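Local coordinates for protein putative eukaryotic translation initiation factor eIF-4E (Leishmania major, PDB 5WB5) that probably binds the 7-methylguanosine cap, including the trypanosomatid cap 4, at the 5' end of mRNA and so takes part in translation initiation, at residues R25-W30 with V146-D151; T51-E56 with F80-K85; N140-T145 with T165-S170; N176-W181 with K196-E201. All coordinates share one frame; numbering follows the deposited sequence.

Contact 1 (R25-W30 with V146-D151); sequences RAWTLW and VGEYLD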
# COMPACT_ATOMS: atom_id res chain seq x y z
N ARG A 25 10.43 6.95 6.83
CA ARG A 25 10.06 5.78 7.61
C ARG A 25 10.21 4.54 6.75
O ARG A 25 10.08 4.59 5.53
CB ARG A 25 8.61 5.89 8.12
CG ARG A 25 8.34 7.09 9.00
CD ARG A 25 6.89 7.13 9.47
NE ARG A 25 5.97 7.54 8.42
CZ ARG A 25 4.65 7.54 8.54
NH1 ARG A 25 4.08 7.14 9.67
NH2 ARG A 25 3.89 7.94 7.53
N ALA A 26 10.50 3.42 7.41
CA ALA A 26 10.47 2.13 6.74
C ALA A 26 9.03 1.67 6.57
O ALA A 26 8.13 2.08 7.31
CB ALA A 26 11.27 1.09 7.52
N TRP A 27 8.80 0.81 5.58
CA TRP A 27 7.45 0.34 5.29
C TRP A 27 7.49 -1.12 4.90
O TRP A 27 8.32 -1.53 4.09
CB TRP A 27 6.81 1.17 4.16
CG TRP A 27 6.63 2.61 4.50
CD1 TRP A 27 7.56 3.59 4.37
CD2 TRP A 27 5.46 3.23 5.04
NE1 TRP A 27 7.04 4.79 4.79
CE2 TRP A 27 5.75 4.59 5.21
CE3 TRP A 27 4.20 2.76 5.40
CZ2 TRP A 27 4.82 5.50 5.72
CZ3 TRP A 27 3.27 3.66 5.91
CH2 TRP A 27 3.59 5.02 6.06
N THR A 28 6.57 -1.91 5.46
CA THR A 28 6.49 -3.33 5.19
C THR A 28 5.24 -3.64 4.38
O THR A 28 4.16 -3.07 4.63
CB THR A 28 6.46 -4.13 6.50
OG1 THR A 28 7.59 -3.78 7.30
CG2 THR A 28 6.49 -5.63 6.21
N LEU A 29 5.39 -4.54 3.41
CA LEU A 29 4.32 -4.99 2.54
C LEU A 29 3.86 -6.39 2.95
O LEU A 29 4.69 -7.25 3.29
CB LEU A 29 4.79 -5.00 1.07
CG LEU A 29 3.88 -5.64 0.01
CD1 LEU A 29 2.65 -4.80 -0.25
CD2 LEU A 29 4.65 -5.86 -1.29
N TRP A 30 2.55 -6.61 2.92
CA TRP A 30 1.93 -7.87 3.27
C TRP A 30 0.92 -8.24 2.20
O TRP A 30 0.39 -7.37 1.50
CB TRP A 30 1.23 -7.81 4.64
CG TRP A 30 1.99 -7.08 5.72
CD1 TRP A 30 2.39 -5.77 5.72
CD2 TRP A 30 2.40 -7.62 6.98
NE1 TRP A 30 3.03 -5.47 6.89
CE2 TRP A 30 3.06 -6.59 7.69
CE3 TRP A 30 2.29 -8.88 7.58
CZ2 TRP A 30 3.60 -6.78 8.96
CZ3 TRP A 30 2.83 -9.07 8.84
CH2 TRP A 30 3.47 -8.02 9.51
N VAL A 146 5.00 6.70 0.80
CA VAL A 146 6.43 6.67 1.08
C VAL A 146 7.02 8.08 1.03
O VAL A 146 7.91 8.41 1.82
CB VAL A 146 7.16 5.72 0.11
CG1 VAL A 146 6.72 4.29 0.35
CG2 VAL A 146 6.95 6.13 -1.34
N GLY A 147 6.52 8.92 0.13
CA GLY A 147 6.99 10.28 0.00
C GLY A 147 6.49 11.24 1.06
O GLY A 147 6.91 12.39 1.08
N GLU A 148 5.59 10.79 1.93
CA GLU A 148 5.11 11.56 3.07
C GLU A 148 4.31 12.79 2.67
O GLU A 148 4.18 13.73 3.46
CB GLU A 148 6.28 11.99 3.98
CG GLU A 148 7.02 10.83 4.62
CD GLU A 148 6.17 10.08 5.63
OE1 GLU A 148 5.14 10.64 6.07
OE2 GLU A 148 6.55 8.95 5.98
N TYR A 149 3.75 12.81 1.45
CA TYR A 149 2.82 13.86 1.07
C TYR A 149 1.38 13.36 1.04
O TYR A 149 0.54 13.94 0.33
CB TYR A 149 3.21 14.48 -0.28
CG TYR A 149 3.39 13.54 -1.44
CD1 TYR A 149 4.60 12.87 -1.63
CD2 TYR A 149 2.38 13.34 -2.37
CE1 TYR A 149 4.78 12.02 -2.70
CE2 TYR A 149 2.56 12.49 -3.46
CZ TYR A 149 3.77 11.84 -3.62
OH TYR A 149 3.97 10.98 -4.68
N LEU A 150 1.08 12.31 1.79
CA LEU A 150 -0.30 11.95 2.05
C LEU A 150 -0.88 12.79 3.18
O LEU A 150 -2.10 12.99 3.25
CB LEU A 150 -0.40 10.45 2.37
CG LEU A 150 -1.74 9.74 2.14
CD1 LEU A 150 -2.21 9.88 0.70
CD2 LEU A 150 -1.60 8.27 2.50
N ASP A 151 -0.02 13.28 4.08
CA ASP A 151 -0.39 14.30 5.06
C ASP A 151 0.78 15.28 5.15
O ASP A 151 1.84 14.94 5.69
CB ASP A 151 -0.70 13.68 6.42
CG ASP A 151 0.45 12.86 6.97
OD1 ASP A 151 1.16 12.22 6.16
OD2 ASP A 151 0.66 12.87 8.20
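OE2 of E148 is gripped by two nitrogens of R25, NE at 2.9 Å and NH2 at 3.2 Å, a side-on salt bridge that ties strand 22-32 of the eIF4E-type antiparallel sheet to the C-terminal end of helix 133-147. The N-H of NE points well at the oxygen (157°), while the NH2 bond is less straight. Both bonds come to the syn side of OE2, and the oxygen lies near the guanidinium plane, although the carboxylate itself is turned 49° from that plane. A third bond, from NH2 to E148 OE1, is weak. E148 OE1 also forms a salt bridge with a basic side chain of the partner protein chain, so the carboxylate lies between two cations, which would be expected to favour its charged form.

E148 leaves the helix with positive phi in a Schellman motif, and a bend at chi2 (-67°) brings its carboxylate back to the strand. In R25 a bend at chi3 turns the guanidinium so that NE and NH2 both face E148. Its other terminal nitrogen, NH1, is hydrogen-bonded to Q81 OE1 and to the backbone O of V164, which, with the two bonds to E148, should hold the guanidinium in its rotation.

The buried indole of W27 packs against one face of the R25 guanidinium, with CH2 near the rim. E148 OE2 also reaches the indole edge, 3.9 Å from W27 CZ2. The other end of the ring system rests on the helix: V146 CG1 comes over one indole face, with W27 CD1 as its closest atom at 4.2 Å.

Contact 2 (T51-E56 with F80-K85); sequences TVHSVE and FQEGVK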
# COMPACT_ATOMS: atom_id res chain seq x y z
N THR A 51 10.37 -5.32 3.28
CA THR A 51 10.48 -4.03 3.93
C THR A 51 11.35 -3.11 3.08
O THR A 51 12.40 -3.52 2.57
CB THR A 51 11.08 -4.16 5.33
OG1 THR A 51 10.25 -5.02 6.13
CG2 THR A 51 11.18 -2.80 6.02
N VAL A 52 10.91 -1.86 2.95
CA VAL A 52 11.59 -0.86 2.14
C VAL A 52 12.01 0.29 3.04
O VAL A 52 11.23 0.75 3.89
CB VAL A 52 10.69 -0.35 0.99
CG1 VAL A 52 10.31 -1.50 0.06
CG2 VAL A 52 9.44 0.32 1.54
N HIS A 53 13.24 0.76 2.84
CA HIS A 53 13.79 1.89 3.57
C HIS A 53 14.21 3.05 2.67
O HIS A 53 14.57 4.11 3.18
CB HIS A 53 15.01 1.46 4.40
CG HIS A 53 14.81 0.18 5.15
ND1 HIS A 53 14.85 -1.05 4.53
CD2 HIS A 53 14.56 -0.06 6.46
CE1 HIS A 53 14.64 -2.00 5.43
NE2 HIS A 53 14.46 -1.43 6.61
N SER A 54 14.18 2.87 1.35
CA SER A 54 14.61 3.90 0.41
C SER A 54 13.69 3.91 -0.80
O SER A 54 12.96 2.95 -1.07
CB SER A 54 16.06 3.68 -0.03
OG SER A 54 16.19 2.45 -0.73
N VAL A 55 13.76 5.02 -1.55
CA VAL A 55 12.96 5.14 -2.77
C VAL A 55 13.31 4.03 -3.75
O VAL A 55 12.43 3.47 -4.43
CB VAL A 55 13.17 6.53 -3.40
CG1 VAL A 55 12.29 6.71 -4.63
CG2 VAL A 55 12.89 7.64 -2.39
N GLU A 56 14.60 3.69 -3.84
CA GLU A 56 15.02 2.63 -4.74
C GLU A 56 14.43 1.28 -4.33
O GLU A 56 13.92 0.54 -5.18
CB GLU A 56 16.55 2.55 -4.78
CG GLU A 56 17.24 3.79 -5.34
CD GLU A 56 17.39 4.91 -4.32
OE1 GLU A 56 16.77 4.81 -3.24
OE2 GLU A 56 18.12 5.88 -4.60
N PHE A 80 2.29 -0.94 5.57
CA PHE A 80 2.21 -0.27 6.86
C PHE A 80 3.60 0.08 7.37
O PHE A 80 4.58 -0.59 7.04
CB PHE A 80 1.50 -1.14 7.90
CG PHE A 80 0.00 -1.04 7.84
CD1 PHE A 80 -0.69 -1.54 6.75
CD2 PHE A 80 -0.71 -0.44 8.87
CE1 PHE A 80 -2.07 -1.44 6.69
CE2 PHE A 80 -2.08 -0.34 8.81
CZ PHE A 80 -2.77 -0.85 7.72
N GLN A 81 3.67 1.14 8.18
CA GLN A 81 4.95 1.52 8.78
C GLN A 81 5.57 0.31 9.48
O GLN A 81 4.87 -0.55 10.02
CB GLN A 81 4.76 2.67 9.77
CG GLN A 81 6.01 2.97 10.59
CD GLN A 81 5.91 4.27 11.36
OE1 GLN A 81 4.95 5.02 11.21
NE2 GLN A 81 6.92 4.55 12.18
N GLU A 82 6.89 0.25 9.45
CA GLU A 82 7.59 -0.87 10.09
C GLU A 82 7.28 -0.89 11.58
O GLU A 82 7.22 0.15 12.24
CB GLU A 82 9.09 -0.76 9.86
CG GLU A 82 9.85 -2.03 10.22
CD GLU A 82 11.32 -1.96 9.85
OE1 GLU A 82 11.85 -0.84 9.73
OE2 GLU A 82 11.93 -3.03 9.66
N GLY A 83 7.08 -2.10 12.11
CA GLY A 83 6.67 -2.24 13.49
C GLY A 83 5.21 -1.95 13.73
O GLY A 83 4.82 -1.70 14.88
N VAL A 84 4.39 -1.96 12.69
CA VAL A 84 2.96 -1.67 12.80
C VAL A 84 2.22 -2.73 11.99
O VAL A 84 2.33 -2.76 10.75
CB VAL A 84 2.61 -0.26 12.31
CG1 VAL A 84 1.11 -0.03 12.36
CG2 VAL A 84 3.34 0.78 13.13
N LYS A 85 1.47 -3.59 12.66
CA LYS A 85 0.71 -4.61 11.97
C LYS A 85 -0.56 -4.02 11.37
O LYS A 85 -1.12 -3.07 11.92
CB LYS A 85 0.35 -5.75 12.92
CG LYS A 85 1.55 -6.43 13.57
CD LYS A 85 1.11 -7.55 14.51
CE LYS A 85 2.30 -8.21 15.19
NZ LYS A 85 1.88 -9.26 16.16
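E82 reaches across to T51 and H53 without a hydrogen bond or a salt bridge. E82 OE2 rests 3.7 Å from the methyl CG2 of T51, the two side chains crossing at about a right angle. E82 OE1 stands 4.1 Å from H53 NE2, too long for a bond, and the imidazole and carboxylate planes are 65° apart. Any attraction would depend on the charge of the histidine and is probably weak, the more so because both residues are exposed.

The next shell explains the reach. E82 is extended, CG lying opposite the backbone N (chi1 -167°) and the chain running straight on from there. T51 turns its methyl to the glutamate, while its OG1 is hydrogen-bonded to T28 OG1. E82 belongs to a type II beta turn from Q81 to V84, with G83 at positive phi; the V84 N to Q81 O bond that closes it is weak.

The two segments are not neighbours in the antiparallel sheet. Strand 22-32 runs between strands 47-54 and 75-81, pairing through its backbone with both, and E82 and H53 each touch A26 on it. The contact therefore bridges over strand 22-32, from the outermost strand 47-54, just before S54 caps helix 55-64, to the turn after strand 75-81.

Contact 3 (N140-T145 with T165-S170); sequences NVLMAT and TGIVMS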
# COMPACT_ATOMS: atom_id res chain seq x y z
N ASN A 140 0.07 5.63 -7.28
CA ASN A 140 0.09 7.01 -6.81
C ASN A 140 -0.06 7.08 -5.30
O ASN A 140 0.65 7.84 -4.63
CB ASN A 140 -1.02 7.81 -7.49
CG ASN A 140 -0.72 8.11 -8.95
OD1 ASN A 140 0.43 8.05 -9.39
ND2 ASN A 140 -1.76 8.43 -9.71
N VAL A 141 -0.97 6.28 -4.73
CA VAL A 141 -1.17 6.31 -3.29
C VAL A 141 0.04 5.74 -2.57
O VAL A 141 0.44 6.22 -1.50
CB VAL A 141 -2.46 5.57 -2.90
CG1 VAL A 141 -2.64 5.54 -1.39
CG2 VAL A 141 -3.65 6.25 -3.55
N LEU A 142 0.66 4.70 -3.13
CA LEU A 142 1.87 4.16 -2.52
C LEU A 142 3.00 5.19 -2.53
O LEU A 142 3.71 5.36 -1.52
CB LEU A 142 2.30 2.89 -3.24
CG LEU A 142 1.65 1.60 -2.74
CD1 LEU A 142 1.80 0.49 -3.77
CD2 LEU A 142 2.28 1.18 -1.41
N MET A 143 3.17 5.90 -3.65
CA MET A 143 4.21 6.92 -3.74
C MET A 143 3.93 8.06 -2.78
O MET A 143 4.86 8.61 -2.18
CB MET A 143 4.31 7.44 -5.18
CG MET A 143 4.92 6.46 -6.16
SD MET A 143 5.17 7.15 -7.81
CE MET A 143 3.48 7.54 -8.26
N ALA A 144 2.66 8.44 -2.62
CA ALA A 144 2.31 9.47 -1.65
C ALA A 144 2.59 9.00 -0.23
O ALA A 144 3.00 9.79 0.63
CB ALA A 144 0.85 9.86 -1.81
N THR A 145 2.38 7.71 0.04
CA THR A 145 2.67 7.18 1.36
C THR A 145 4.16 7.29 1.66
O THR A 145 4.57 7.90 2.65
CB THR A 145 2.20 5.73 1.46
OG1 THR A 145 0.81 5.65 1.11
CG2 THR A 145 2.39 5.19 2.88
N THR A 165 -0.71 5.52 9.34
CA THR A 165 -0.00 4.31 9.74
C THR A 165 0.13 3.30 8.61
O THR A 165 1.09 2.52 8.61
CB THR A 165 -0.70 3.64 10.92
OG1 THR A 165 -2.03 3.24 10.53
CG2 THR A 165 -0.78 4.58 12.11
N GLY A 166 -0.80 3.28 7.67
CA GLY A 166 -0.67 2.36 6.56
C GLY A 166 -1.78 2.52 5.55
O GLY A 166 -2.61 3.42 5.64
N ILE A 167 -1.77 1.62 4.56
CA ILE A 167 -2.79 1.57 3.52
C ILE A 167 -3.05 0.12 3.16
O ILE A 167 -2.22 -0.77 3.39
CB ILE A 167 -2.40 2.36 2.25
CG1 ILE A 167 -1.09 1.84 1.67
CG2 ILE A 167 -2.29 3.85 2.56
CD1 ILE A 167 -0.75 2.42 0.31
N VAL A 168 -4.22 -0.12 2.57
CA VAL A 168 -4.67 -1.46 2.22
C VAL A 168 -5.44 -1.39 0.91
O VAL A 168 -6.37 -0.59 0.77
CB VAL A 168 -5.56 -2.08 3.33
CG1 VAL A 168 -5.99 -3.50 2.95
CG2 VAL A 168 -4.84 -2.09 4.67
N MET A 169 -5.05 -2.22 -0.04
CA MET A 169 -5.82 -2.45 -1.26
C MET A 169 -6.45 -3.83 -1.13
O MET A 169 -5.77 -4.79 -0.75
CB MET A 169 -4.94 -2.36 -2.50
CG MET A 169 -5.65 -2.75 -3.79
SD MET A 169 -7.11 -1.73 -4.09
CE MET A 169 -6.36 -0.28 -4.83
N SER A 170 -7.74 -3.93 -1.44
CA SER A 170 -8.50 -5.16 -1.25
C SER A 170 -9.27 -5.47 -2.53
O SER A 170 -10.22 -4.76 -2.87
CB SER A 170 -9.45 -5.04 -0.06
OG SER A 170 -9.99 -6.30 0.30
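Helix 133-147 packs against the antiparallel sheet of the eIF4E fold, running along inner strand 164-171 in nearly the opposite direction (171°). The short axes are 9.7 Å apart. This is an apolar helix-on-sheet contact: no hydrogen bond crosses it, and all four residues that touch are buried.

I167 carries the strand's share. I167 CD1 enters among three helix side chains: L142 CD2 at 3.7 Å, T145 OG1 also at 3.7 Å and V141 CG1 at 4.0 Å. V141 and T145, one turn apart, slide past the isoleucine in opposite directions, whereas L142 meets it at a slant. CG1 of I167 lies between the backbone N and the carbonyl carbon (chi1 58°), and the extended chi2 then carries CD1 outward to the helix.

The polar atom in this apolar setting, T145 OG1, is satisfied within its own helix. T145 OG1 donates to V141 O at 2.7 Å, and the same carbonyl accepts the T145 backbone N, the two donors arriving from opposite faces of its plane. The hydroxyl thus keeps a bond while its flank is packed against the isoleucine.

F79 on strand 75-81 touches both L142 and I167, and V180 on strand 175-182 also packs on I167. At the strand's start, T165 and G166 both face W181 in a classic beta bulge. T145 OG1 also lies 3.9 Å from I167 CG2, so the hydroxyl meets both branches of the isoleucine.

Contact 4 (N176-W181 with K196-E201); sequences NRLAVW and KALTKE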
# COMPACT_ATOMS: atom_id res chain seq x y z
N ASN A 176 -13.26 -2.69 -5.50
CA ASN A 176 -11.87 -2.76 -5.08
C ASN A 176 -11.69 -1.70 -4.01
O ASN A 176 -11.81 -0.50 -4.30
CB ASN A 176 -10.92 -2.53 -6.26
CG ASN A 176 -10.98 -3.65 -7.28
OD1 ASN A 176 -11.03 -4.83 -6.93
ND2 ASN A 176 -10.99 -3.29 -8.56
N ARG A 177 -11.45 -2.12 -2.77
CA ARG A 177 -11.46 -1.20 -1.64
C ARG A 177 -10.05 -0.68 -1.39
O ARG A 177 -9.15 -1.45 -1.05
CB ARG A 177 -12.01 -1.87 -0.39
CG ARG A 177 -13.49 -2.19 -0.47
CD ARG A 177 -14.12 -2.23 0.91
NE ARG A 177 -15.57 -2.44 0.84
CZ ARG A 177 -16.37 -2.49 1.90
NH1 ARG A 177 -15.86 -2.35 3.12
NH2 ARG A 177 -17.67 -2.69 1.74
N LEU A 178 -9.87 0.63 -1.57
CA LEU A 178 -8.67 1.31 -1.11
C LEU A 178 -8.94 1.87 0.28
O LEU A 178 -10.04 2.34 0.56
CB LEU A 178 -8.29 2.44 -2.07
CG LEU A 178 -7.11 3.30 -1.65
CD1 LEU A 178 -5.83 2.50 -1.59
CD2 LEU A 178 -6.96 4.47 -2.60
N ALA A 179 -7.95 1.79 1.16
CA ALA A 179 -8.13 2.23 2.53
C ALA A 179 -6.83 2.83 3.04
O ALA A 179 -5.75 2.29 2.80
CB ALA A 179 -8.56 1.07 3.44
N VAL A 180 -6.94 3.96 3.74
CA VAL A 180 -5.82 4.61 4.40
C VAL A 180 -6.07 4.52 5.90
O VAL A 180 -7.01 5.14 6.41
CB VAL A 180 -5.66 6.07 3.94
CG1 VAL A 180 -4.45 6.72 4.62
CG2 VAL A 180 -5.52 6.14 2.43
N TRP A 181 -5.26 3.73 6.59
CA TRP A 181 -5.38 3.54 8.03
C TRP A 181 -4.56 4.61 8.74
O TRP A 181 -3.33 4.66 8.58
CB TRP A 181 -4.91 2.15 8.45
CG TRP A 181 -5.80 1.02 8.02
CD1 TRP A 181 -6.54 0.95 6.88
CD2 TRP A 181 -6.04 -0.19 8.74
NE1 TRP A 181 -7.23 -0.24 6.84
CE2 TRP A 181 -6.94 -0.96 7.97
CE3 TRP A 181 -5.59 -0.71 9.95
CZ2 TRP A 181 -7.39 -2.21 8.37
CZ3 TRP A 181 -6.03 -1.95 10.36
CH2 TRP A 181 -6.93 -2.69 9.57
N LYS A 196 -8.97 15.22 0.79
CA LYS A 196 -8.50 15.92 -0.42
C LYS A 196 -7.28 15.24 -1.02
O LYS A 196 -7.20 15.05 -2.24
CB LYS A 196 -8.19 17.38 -0.12
CG LYS A 196 -7.85 18.23 -1.35
CD LYS A 196 -7.54 19.67 -0.94
CE LYS A 196 -8.79 20.53 -0.84
NZ LYS A 196 -9.39 20.78 -2.18
N ALA A 197 -6.29 14.87 -0.19
CA ALA A 197 -5.09 14.24 -0.72
C ALA A 197 -5.43 12.95 -1.47
O ALA A 197 -5.02 12.76 -2.62
CB ALA A 197 -4.10 13.95 0.41
N LEU A 198 -6.19 12.06 -0.83
CA LEU A 198 -6.53 10.78 -1.43
C LEU A 198 -7.35 10.96 -2.70
O LEU A 198 -7.18 10.21 -3.67
CB LEU A 198 -7.29 9.92 -0.42
CG LEU A 198 -7.72 8.54 -0.89
CD1 LEU A 198 -6.51 7.69 -1.22
CD2 LEU A 198 -8.57 7.86 0.17
N THR A 199 -8.24 11.95 -2.71
CA THR A 199 -8.99 12.24 -3.93
C THR A 199 -8.07 12.72 -5.04
O THR A 199 -8.31 12.42 -6.22
CB THR A 199 -10.08 13.28 -3.64
OG1 THR A 199 -10.86 12.86 -2.52
CG2 THR A 199 -10.99 13.44 -4.85
N LYS A 200 -7.02 13.46 -4.69
CA LYS A 200 -6.09 13.95 -5.70
C LYS A 200 -5.31 12.80 -6.33
O LYS A 200 -5.29 12.65 -7.56
CB LYS A 200 -5.12 14.96 -5.08
CG LYS A 200 -4.02 15.43 -6.02
CD LYS A 200 -3.06 16.37 -5.31
CE LYS A 200 -1.88 16.72 -6.20
NZ LYS A 200 -2.31 17.45 -7.43
N GLU A 201 -4.67 11.97 -5.51
CA GLU A 201 -3.79 10.92 -6.00
C GLU A 201 -4.54 9.79 -6.70
O GLU A 201 -3.89 8.84 -7.16
CB GLU A 201 -2.97 10.35 -4.85
CG GLU A 201 -2.05 11.36 -4.19
CD GLU A 201 -0.99 11.89 -5.15
OE1 GLU A 201 -0.82 11.29 -6.23
OE2 GLU A 201 -0.34 12.91 -4.81
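L198 of helix 188-200 packs on L178 and V180 of strand 175-182, a helix-on-sheet contact on the face of the eIF4E antiparallel sheet that helix 133-147 also covers. The closest approach is methyl to methyl, L198 CD1 to L178 CD2 at 3.5 Å. V180 CG2 lies 4.1 Å from the same L198 CD1, so one methyl of the helix serves both strand residues.

The conformations account for this. L198 has its CG opposite the backbone N (chi1 -180°), projecting from the helix toward the sheet, and chi2 near +60° sets the isopropyl fork so that CD1 faces the strand. L178 takes almost the same pair of torsions, with chi1 176°, and the two leucines slide past each other in opposite directions as they meet. V180 holds CG1 anti to its backbone N, and its other branch, CG2, meets the leucine. The two strand residues that touch are two positions apart and both point at the helix, while A179 between them turns the other way, as expected along a beta strand.

No hydrogen bond joins the segments, and the touching side chains are all aliphatic and buried. V141 of helix 133-147 touches both L178 and L198, which puts these two leucines beside that helix as well as against each other. W138 also touches L178, and I167 of the adjoining strand touches V180. The fork of L198 meets V180 with both branches: L198 CD2 lies 4.2 Å from V180 CG2.

In the fold
Contacts 1, 3 and 4 are buried, whereas contact 2 lies at the surface. Contacts 1 and 3 share helix 133-147, one at its C-terminal end and one along its body. Contact 3 has its centre about 3 Å from that of the chain, and contact 4, with another helix, about 9 Å out. Contacts 3 and 4 rely mainly on aliphatic methyls, contact 3 with one threonine hydroxyl among them. Contact 1 instead mixes a salt bridge with indole packing where another protein chain lies close, and contact 2 has neither hydrogen bond nor salt bridge. Neighbouring strands connect them: Q81 N to T165 O (3.0 Å) joins contacts 2 and 3, and G166 O to W181 N (2.8 Å) joins 3 and 4.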